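Local coordinates for protein S12 family peptidase (Streptomyces sp. 82F2, PDB 3WWX) that hydrolyses amide bonds with D-stereospecificity, probably through a serine nucleophile as in other beta-lactamase-like S12 peptidases, at residues G286-K291 with W299-G304; T55-A60 with T249-L254; H320-N325 with K336-E341. One frame throughout, in Å; residues are numbered along the deposited sequence.

Contact 1: residues G286-K291 with W299-G304. With DIA (octane 1,8-diamine), chain B.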
loop_
_atom_site.group_PDB
_atom_site.type_symbol
_atom_site.label_atom_id
_atom_site.label_comp_id
_atom_site.label_asym_id
_atom_site.label_seq_id
_atom_site.Cartn_x
_atom_site.Cartn_y
_atom_site.Cartn_z
ATOM N N GLY A 286 1.527 -4.044 8.087
ATOM C CA GLY A 286 1.399 -3.110 6.962
ATOM C C GLY A 286 2.748 -2.619 6.430
ATOM O O GLY A 286 2.864 -1.473 5.955
ATOM N N LEU A 287 3.768 -3.467 6.536
ATOM C CA LEU A 287 5.143 -3.097 6.194
ATOM C C LEU A 287 5.898 -4.349 5.837
ATOM O O LEU A 287 5.715 -5.361 6.500
ATOM C CB LEU A 287 5.790 -2.409 7.397
ATOM C CG LEU A 287 7.181 -1.823 7.171
ATOM C CD1 LEU A 287 7.150 -0.586 6.261
ATOM C CD2 LEU A 287 7.801 -1.475 8.503
ATOM N N MET A 288 6.727 -4.302 4.803
ATOM C CA MET A 288 7.464 -5.474 4.333
ATOM C C MET A 288 8.953 -5.251 4.460
ATOM O O MET A 288 9.396 -4.120 4.371
ATOM C CB MET A 288 7.169 -5.693 2.855
ATOM C CG MET A 288 5.907 -6.424 2.606
ATOM S SD MET A 288 5.777 -6.941 0.889
ATOM C CE MET A 288 5.856 -5.352 0.064
ATOM N N LYS A 289 9.702 -6.335 4.665
ATOM C CA LYS A 289 11.161 -6.289 4.608
ATOM C C LYS A 289 11.658 -7.210 3.504
ATOM O O LYS A 289 11.006 -8.194 3.155
ATOM C CB LYS A 289 11.791 -6.691 5.944
ATOM C CG LYS A 289 11.837 -8.169 6.207
ATOM C CD LYS A 289 12.623 -8.519 7.471
ATOM C CE LYS A 289 12.615 -10.014 7.670
ATOM N NZ LYS A 289 13.342 -10.440 8.896
ATOM N N ASP A 290 12.816 -6.885 2.943
ATOM C CA ASP A 290 13.436 -7.729 1.929
ATOM C C ASP A 290 14.921 -7.519 2.073
ATOM O O ASP A 290 15.357 -6.433 2.405
ATOM C CB ASP A 290 12.952 -7.319 0.536
ATOM C CG ASP A 290 13.339 -8.318 -0.556
ATOM O OD1 ASP A 290 13.861 -9.407 -0.245
ATOM O OD2 ASP A 290 13.079 -7.985 -1.731
ATOM N N LYS A 291 15.703 -8.561 1.855
ATOM C CA LYS A 291 17.144 -8.393 1.765
ATOM C C LYS A 291 17.562 -8.512 0.315
ATOM O O LYS A 291 17.313 -9.530 -0.338
ATOM C CB LYS A 291 17.870 -9.444 2.590
ATOM C CG LYS A 291 19.361 -9.176 2.568
ATOM C CD LYS A 291 20.022 -9.427 3.905
ATOM C CE LYS A 291 19.922 -10.864 4.305
ATOM N NZ LYS A 291 20.311 -11.756 3.184
ATOM N N TRP A 299 12.932 -1.790 3.912
ATOM C CA TRP A 299 11.616 -1.818 4.531
ATOM C C TRP A 299 10.704 -0.893 3.750
ATOM O O TRP A 299 11.082 0.222 3.395
ATOM C CB TRP A 299 11.694 -1.347 6.000
ATOM C CG TRP A 299 12.454 -2.313 6.848
ATOM C CD1 TRP A 299 13.818 -2.400 6.984
ATOM C CD2 TRP A 299 11.900 -3.346 7.667
ATOM N NE1 TRP A 299 14.137 -3.443 7.820
ATOM C CE2 TRP A 299 12.979 -4.031 8.261
ATOM C CE3 TRP A 299 10.597 -3.766 7.949
ATOM C CZ2 TRP A 299 12.798 -5.104 9.134
ATOM C CZ3 TRP A 299 10.410 -4.833 8.804
ATOM C CH2 TRP A 299 11.510 -5.503 9.385
ATOM N N GLY A 300 9.480 -1.327 3.492
ATOM C CA GLY A 300 8.584 -0.482 2.718
ATOM C C GLY A 300 7.357 -1.248 2.278
ATOM O O GLY A 300 6.890 -2.133 2.981
ATOM N N HIS A 301 6.837 -0.917 1.105
ATOM C CA HIS A 301 5.639 -1.582 0.612
ATOM C C HIS A 301 5.516 -1.256 -0.860
ATOM O O HIS A 301 5.922 -0.185 -1.302
ATOM C CB HIS A 301 4.408 -1.066 1.379
ATOM C CG HIS A 301 3.303 -2.073 1.546
ATOM N ND1 HIS A 301 2.410 -2.390 0.547
ATOM C CD2 HIS A 301 2.928 -2.795 2.629
ATOM C CE1 HIS A 301 1.545 -3.288 1.007
ATOM N NE2 HIS A 301 1.840 -3.550 2.259
ATOM N N GLY A 302 4.936 -2.189 -1.613
ATOM C CA GLY A 302 4.603 -1.901 -2.998
ATOM C C GLY A 302 3.168 -1.435 -3.077
ATOM O O GLY A 302 2.385 -1.645 -2.152
ATOM N N GLY A 303 2.827 -0.793 -4.183
ATOM C CA GLY A 303 1.462 -0.384 -4.433
ATOM C C GLY A 303 1.016 -0.774 -5.817
ATOM O O GLY A 303 1.748 -0.640 -6.787
ATOM N N GLY A 304 -0.208 -1.286 -5.894
ATOM C CA GLY A 304 -0.848 -1.550 -7.164
ATOM C C GLY A 304 -2.309 -1.117 -7.113
ATOM O O GLY A 304 -3.063 -1.440 -6.193
HETATM N N1 DIA B . -6.929 -4.858 -14.297
HETATM C C1 DIA B . -7.397 -3.637 -13.726
HETATM C C2 DIA B . -6.402 -2.805 -12.945
HETATM C C3 DIA B . -5.369 -3.591 -12.206
HETATM C C4 DIA B . -5.360 -3.480 -10.696
HETATM C C5 DIA B . -4.044 -2.981 -10.161
HETATM C C6 DIA B . -2.837 -3.718 -10.688
HETATM C C7 DIA B . -1.563 -3.066 -10.252
HETATM C C8 DIA B . -0.421 -3.974 -10.617
HETATM N N8 DIA B . 0.767 -3.195 -10.672
#

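Contact 2: residues T55-A60 with T249-L254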
loop_
_atom_site.group_PDB
_atom_site.type_symbol
_atom_site.label_atom_id
_atom_site.label_comp_id
_atom_site.label_asym_id
_atom_site.label_seq_id
_atom_site.Cartn_x
_atom_site.Cartn_y
_atom_site.Cartn_z
ATOM N N THR A 55 -0.907 2.607 0.985
ATOM C CA THR A 55 -1.853 3.135 1.963
ATOM C C THR A 55 -1.868 2.297 3.225
ATOM O O THR A 55 -2.042 2.818 4.334
ATOM C CB THR A 55 -3.268 3.152 1.368
ATOM O OG1 THR A 55 -3.295 3.960 0.178
ATOM C CG2 THR A 55 -4.294 3.686 2.356
ATOM N N LYS A 56 -1.688 0.988 3.078
ATOM C CA LYS A 56 -1.711 0.089 4.221
ATOM C C LYS A 56 -0.727 0.499 5.311
ATOM O O LYS A 56 -1.001 0.299 6.485
ATOM C CB LYS A 56 -1.418 -1.338 3.789
ATOM C CG LYS A 56 -2.527 -1.967 2.977
ATOM C CD LYS A 56 -2.281 -3.454 2.757
ATOM C CE LYS A 56 -3.432 -4.123 2.023
ATOM N NZ LYS A 56 -3.577 -3.663 0.633
ATOM N N THR A 57 0.441 1.023 4.946
ATOM C CA THR A 57 1.399 1.408 5.974
ATOM C C THR A 57 0.852 2.564 6.811
ATOM O O THR A 57 1.067 2.616 8.029
ATOM C CB THR A 57 2.737 1.798 5.361
ATOM O OG1 THR A 57 3.154 0.796 4.435
ATOM C CG2 THR A 57 3.779 1.951 6.451
ATOM N N PHE A 58 0.139 3.488 6.166
ATOM C CA PHE A 58 -0.494 4.590 6.888
ATOM C C PHE A 58 -1.558 4.057 7.849
ATOM O O PHE A 58 -1.620 4.437 9.015
ATOM C CB PHE A 58 -1.107 5.598 5.919
ATOM C CG PHE A 58 -0.088 6.371 5.119
ATOM C CD1 PHE A 58 0.426 5.845 3.941
ATOM C CD2 PHE A 58 0.346 7.615 5.526
ATOM C CE1 PHE A 58 1.361 6.543 3.181
ATOM C CE2 PHE A 58 1.300 8.315 4.764
ATOM C CZ PHE A 58 1.790 7.785 3.598
ATOM N N THR A 59 -2.409 3.171 7.363
ATOM C CA THR A 59 -3.438 2.570 8.191
ATOM C C THR A 59 -2.862 1.854 9.412
ATOM O O THR A 59 -3.344 2.049 10.550
ATOM C CB THR A 59 -4.267 1.609 7.320
ATOM O OG1 THR A 59 -4.832 2.370 6.249
ATOM C CG2 THR A 59 -5.359 0.912 8.109
ATOM N N ALA A 60 -1.819 1.048 9.197
ATOM C CA ALA A 60 -1.165 0.341 10.309
ATOM C C ALA A 60 -0.535 1.304 11.300
ATOM O O ALA A 60 -0.600 1.078 12.508
ATOM C CB ALA A 60 -0.130 -0.632 9.795
ATOM N N THR A 249 9.563 10.961 2.729
ATOM C CA THR A 249 9.451 11.637 4.027
ATOM C C THR A 249 8.747 10.744 5.055
ATOM O O THR A 249 9.172 10.595 6.211
ATOM C CB THR A 249 8.689 12.952 3.868
ATOM O OG1 THR A 249 9.400 13.761 2.921
ATOM C CG2 THR A 249 8.555 13.679 5.208
ATOM N N PHE A 250 7.668 10.118 4.612
ATOM C CA PHE A 250 6.894 9.246 5.474
ATOM C C PHE A 250 7.680 8.002 5.899
ATOM O O PHE A 250 7.822 7.737 7.107
ATOM C CB PHE A 250 5.585 8.823 4.789
ATOM C CG PHE A 250 4.860 7.712 5.525
ATOM C CD1 PHE A 250 4.321 7.931 6.790
ATOM C CD2 PHE A 250 4.726 6.445 4.956
ATOM C CE1 PHE A 250 3.676 6.913 7.463
ATOM C CE2 PHE A 250 4.074 5.432 5.631
ATOM C CZ PHE A 250 3.549 5.673 6.896
ATOM N N TYR A 251 8.222 7.244 4.951
ATOM C CA TYR A 251 8.897 6.006 5.328
ATOM C C TYR A 251 10.181 6.270 6.133
ATOM O O TYR A 251 10.494 5.513 7.056
ATOM C CB TYR A 251 9.164 5.113 4.105
ATOM C CG TYR A 251 7.932 4.316 3.686
ATOM C CD1 TYR A 251 7.609 3.118 4.304
ATOM C CD2 TYR A 251 7.112 4.768 2.676
ATOM C CE1 TYR A 251 6.483 2.393 3.939
ATOM C CE2 TYR A 251 5.964 4.054 2.315
ATOM C CZ TYR A 251 5.676 2.870 2.943
ATOM O OH TYR A 251 4.544 2.205 2.549
ATOM N N ARG A 252 10.895 7.346 5.819
ATOM C CA ARG A 252 12.065 7.718 6.624
ATOM C C ARG A 252 11.634 8.021 8.056
ATOM O O ARG A 252 12.201 7.474 9.003
ATOM C CB ARG A 252 12.777 8.936 6.031
ATOM C CG ARG A 252 13.428 8.693 4.664
ATOM C CD ARG A 252 13.987 9.986 4.061
ATOM N NE ARG A 252 15.236 10.367 4.710
ATOM C CZ ARG A 252 16.438 9.952 4.332
ATOM N NH1 ARG A 252 16.591 9.194 3.255
ATOM N NH2 ARG A 252 17.495 10.324 5.041
ATOM N N ALA A 253 10.630 8.875 8.229
ATOM C CA ALA A 253 10.151 9.200 9.576
ATOM C C ALA A 253 9.675 7.966 10.310
ATOM O O ALA A 253 9.911 7.801 11.507
ATOM C CB ALA A 253 9.048 10.234 9.523
ATOM N N LEU A 254 8.972 7.096 9.601
ATOM C CA LEU A 254 8.471 5.885 10.211
ATOM C C LEU A 254 9.583 4.982 10.737
ATOM O O LEU A 254 9.582 4.598 11.912
ATOM C CB LEU A 254 7.647 5.099 9.195
ATOM C CG LEU A 254 6.998 3.811 9.722
ATOM C CD1 LEU A 254 5.955 4.105 10.773
ATOM C CD2 LEU A 254 6.338 3.069 8.550
#

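Contact 3: residues H320-N325 with K336-E341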
loop_
_atom_site.group_PDB
_atom_site.type_symbol
_atom_site.label_atom_id
_atom_site.label_comp_id
_atom_site.label_asym_id
_atom_site.label_seq_id
_atom_site.Cartn_x
_atom_site.Cartn_y
_atom_site.Cartn_z
ATOM N N HIS A 320 18.413 5.895 3.993
ATOM C CA HIS A 320 18.475 5.795 2.543
ATOM C C HIS A 320 17.077 5.409 2.068
ATOM O O HIS A 320 16.585 4.343 2.416
ATOM C CB HIS A 320 19.494 4.738 2.118
ATOM C CG HIS A 320 19.642 4.590 0.635
ATOM N ND1 HIS A 320 20.452 3.630 0.061
ATOM C CD2 HIS A 320 19.093 5.283 -0.390
ATOM C CE1 HIS A 320 20.379 3.730 -1.251
ATOM N NE2 HIS A 320 19.565 4.723 -1.554
ATOM N N SER A 321 16.459 6.297 1.296
ATOM C CA SER A 321 15.086 6.097 0.819
ATOM C C SER A 321 14.959 6.164 -0.703
ATOM O O SER A 321 15.797 6.745 -1.403
ATOM C CB SER A 321 14.175 7.146 1.448
ATOM O OG SER A 321 14.629 8.447 1.169
ATOM N N LEU A 322 13.847 5.594 -1.175
ATOM C CA LEU A 322 13.495 5.553 -2.585
ATOM C C LEU A 322 11.980 5.485 -2.692
ATOM O O LEU A 322 11.343 4.774 -1.925
ATOM C CB LEU A 322 14.099 4.307 -3.215
ATOM C CG LEU A 322 13.647 3.916 -4.640
ATOM C CD1 LEU A 322 14.144 4.890 -5.687
ATOM C CD2 LEU A 322 14.099 2.474 -4.977
ATOM N N ALA A 323 11.406 6.185 -3.659
ATOM C CA ALA A 323 9.981 5.991 -3.979
ATOM C C ALA A 323 9.792 6.285 -5.440
ATOM O O ALA A 323 10.537 7.061 -6.026
ATOM C CB ALA A 323 9.091 6.894 -3.129
ATOM N N GLY A 324 8.799 5.663 -6.052
ATOM C CA GLY A 324 8.557 5.916 -7.463
ATOM C C GLY A 324 7.308 5.258 -7.985
ATOM O O GLY A 324 6.587 4.582 -7.256
ATOM N N ASN A 325 7.093 5.417 -9.288
ATOM C CA ASN A 325 5.841 5.005 -9.912
ATOM C C ASN A 325 6.006 4.716 -11.393
ATOM O O ASN A 325 6.713 5.457 -12.104
ATOM C CB ASN A 325 4.778 6.098 -9.718
ATOM C CG ASN A 325 3.411 5.691 -10.260
ATOM O OD1 ASN A 325 2.989 6.116 -11.340
ATOM N ND2 ASN A 325 2.708 4.848 -9.516
ATOM N N LYS A 336 13.777 -4.138 -10.170
ATOM C CA LYS A 336 14.991 -3.655 -10.811
ATOM C C LYS A 336 15.356 -2.242 -10.339
ATOM O O LYS A 336 16.523 -1.908 -10.211
ATOM C CB LYS A 336 14.854 -3.671 -12.333
ATOM C CG LYS A 336 14.925 -5.040 -12.967
ATOM C CD LYS A 336 15.050 -4.906 -14.494
ATOM C CE LYS A 336 15.080 -6.257 -15.180
ATOM N NZ LYS A 336 13.889 -7.075 -14.835
ATOM N N VAL A 337 14.358 -1.394 -10.093
ATOM C CA VAL A 337 14.622 -0.038 -9.639
ATOM C C VAL A 337 15.182 -0.067 -8.212
ATOM O O VAL A 337 16.119 0.662 -7.887
ATOM C CB VAL A 337 13.340 0.834 -9.702
ATOM C CG1 VAL A 337 13.629 2.240 -9.212
ATOM C CG2 VAL A 337 12.801 0.880 -11.157
ATOM N N ILE A 338 14.602 -0.920 -7.381
ATOM C CA ILE A 338 15.034 -1.082 -5.990
ATOM C C ILE A 338 16.466 -1.610 -5.933
ATOM O O ILE A 338 17.314 -1.070 -5.202
ATOM C CB ILE A 338 14.067 -1.988 -5.217
ATOM C CG1 ILE A 338 12.683 -1.314 -5.092
ATOM C CG2 ILE A 338 14.608 -2.300 -3.829
ATOM C CD1 ILE A 338 11.561 -2.265 -4.678
ATOM N N GLU A 339 16.755 -2.641 -6.720
ATOM C CA GLU A 339 18.101 -3.195 -6.766
ATOM C C GLU A 339 19.102 -2.177 -7.294
ATOM O O GLU A 339 20.223 -2.082 -6.789
ATOM C CB GLU A 339 18.129 -4.468 -7.609
ATOM C CG GLU A 339 17.679 -5.693 -6.882
ATOM C CD GLU A 339 18.770 -6.342 -6.049
ATOM O OE1 GLU A 339 19.961 -6.043 -6.284
ATOM O OE2 GLU A 339 18.418 -7.163 -5.197
ATOM N N ALA A 340 18.725 -1.402 -8.305
ATOM C CA ALA A 340 19.632 -0.404 -8.857
ATOM C C ALA A 340 19.996 0.630 -7.793
ATOM O O ALA A 340 21.166 0.979 -7.589
ATOM C CB ALA A 340 19.009 0.264 -10.050
ATOM N N GLU A 341 18.984 1.106 -7.083
ATOM C CA GLU A 341 19.200 2.156 -6.107
ATOM C C GLU A 341 19.995 1.670 -4.906
ATOM O O GLU A 341 20.950 2.343 -4.490
ATOM C CB GLU A 341 17.859 2.732 -5.649
ATOM C CG GLU A 341 17.966 3.818 -4.566
ATOM C CD GLU A 341 18.789 5.025 -4.988
ATOM O OE1 GLU A 341 19.406 5.663 -4.115
ATOM O OE2 GLU A 341 18.786 5.390 -6.188
#

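Contact 1: residues G286-K291 with W299-G304
K289 lies against one face of the W299 indole: its CB stands 3.4 Å from the centroid of the six-membered ring and only 2° off the normal, a CH-pi contact. The extended lysine chain runs on beside the indole in the same direction, with CD at 3.7 Å from W299 CH2. L287 crosses the indole at about a right angle, its CD2 approaching W299 CE3 obliquely at 3.7 Å. The indole NE1 is held by E297. On the second flat group, the H301 imidazole, M288 CE sits over one face; the bend at chi3 (-60°) carries this methyl to 3.8 Å from H301 CA. L287 N lies at the imidazole edge. H301 ND1 donates in the ring plane to G302 O at 2.8 Å, and NE2 bonds to the hydroxyl of Y283, so the ring is fixed from both nitrogens. Between the backbones, M288 and G300 form the hydrogen-bonded pair, with M288 N 2.8 Å from G300 O and G300 N 2.9 Å from M288 O; K289 and W299 are the next, non-hydrogen-bonded pair. This is a beta hairpin in the central sheet of the beta-lactamase fold. H301-G302-G303 fits the HxG motif of the family, the counterpart of KTG in serine beta-lactamases, and the strand continues to the pocket, where G304 CA is 3.5 Å from C7 of octane 1,8-diamine.

Contact 2: residues T55-A60 with T249-L254
T57 OG1 is gripped by two oxygens: Y251 OH donates to it at 2.7 Å, and the carbonyl O of G286, in the loop leading into strand 288-291, is its other partner. The threonine and tyrosine side chains meet tip to tip. With CG2 anti to the backbone N, the T57 methyl turns toward the other helix, where it sits at the edge of the F250 ring, 3.6 Å from F250 CE2. It also presses on L254 CD2 at 3.5 Å, tighter than usual van der Waals contact. F58 and F250 reach past one another from the two helices and stack face to face, ring centroids 3.9 Å apart and planes at 13°; F58 CZ comes to 3.5 Å from F250 CD2. A face of the Y251 ring in turn receives F250 CD2. These rings fill the gap between the axes of the two short helical segments, 11.7 Å apart at closest and 41° between their directions, while I186 packs on both phenylalanines and M268 on T57 and L254. Helix 55-68 carries K56, the lysine of what fits the SxxK motif of serine beta-lactamases and S12 peptidases; its NZ bonds to Y158 and N160, consistent with the family's YxN motif.

Contact 3: residues H320-N325 with K336-E341
H320 NE2 donates to E341 OE1 at 2.7 Å, nearly straight, with the oxygen close to the imidazole plane and using its anti lone pair, away from OE2. The carboxylate plane is turned 76° from the ring plane, so the two flat groups are not coplanar. E341 bends at chi2 (59°), which brings CD round toward the histidine. Its backbone O also lies at the ring edge, 3.6 Å from H320 CE1. The other carboxylate oxygen, OE2, bonds to T10 and H7 near the N-terminus, so both oxygens are engaged; this is consistent with an ionised glutamate, whose charge would favour a proton on NE2.

The apolar contact depends on L322, whose CD2 rests on the helix surface at 3.8 Å from I338 CA and 3.8 Å from E341 CB. The same methyl lies 4.0 Å from I338 CG1, with the V337 side chain a little further off. L322 and E341 run alongside in opposite senses, and the glutamate's carboxylate goes on to H320.

The axis of segment 336-341 makes 152° with that of 320-325, close to antiparallel, and comes to 9.7 Å at closest. Helix 334-343 lies on the sheet, with V337 on L311, I338 on Q313 and E341 on A29 of the strands 308-315 and 24-31 that flank strand 320-326. Beside it runs helix 8-19, where A9 and A13 meet A340. S321 OG, on the side away from helix 334-343, is hydrogen-bonded to Q248 and R252 of helix 244-255.

All three contacts meet the central sheet or the helices packed on it. Contacts 1 and 2 touch directly, centres 10 Å apart: G286 O to T57 OG1, 2.7 Å, is a probable hydrogen bond, and Y251 CE1 packs on G300 CA at 3.8 Å. Contacts 2 and 3 meet through R252 NH1 and S321 OG, 3.0 Å apart; their centres are 16 Å apart. Contacts 1 and 3 share the sheet without touching, nearest atoms about 6 Å apart. Contact 1 reaches the diamine pocket through G304, whose N bonds to S53 OG; by sequence S53 fits the serine of the SxxK motif that includes K56 of contact 2. The I338 side chain of contact 3 is about 12 Å from the ligand.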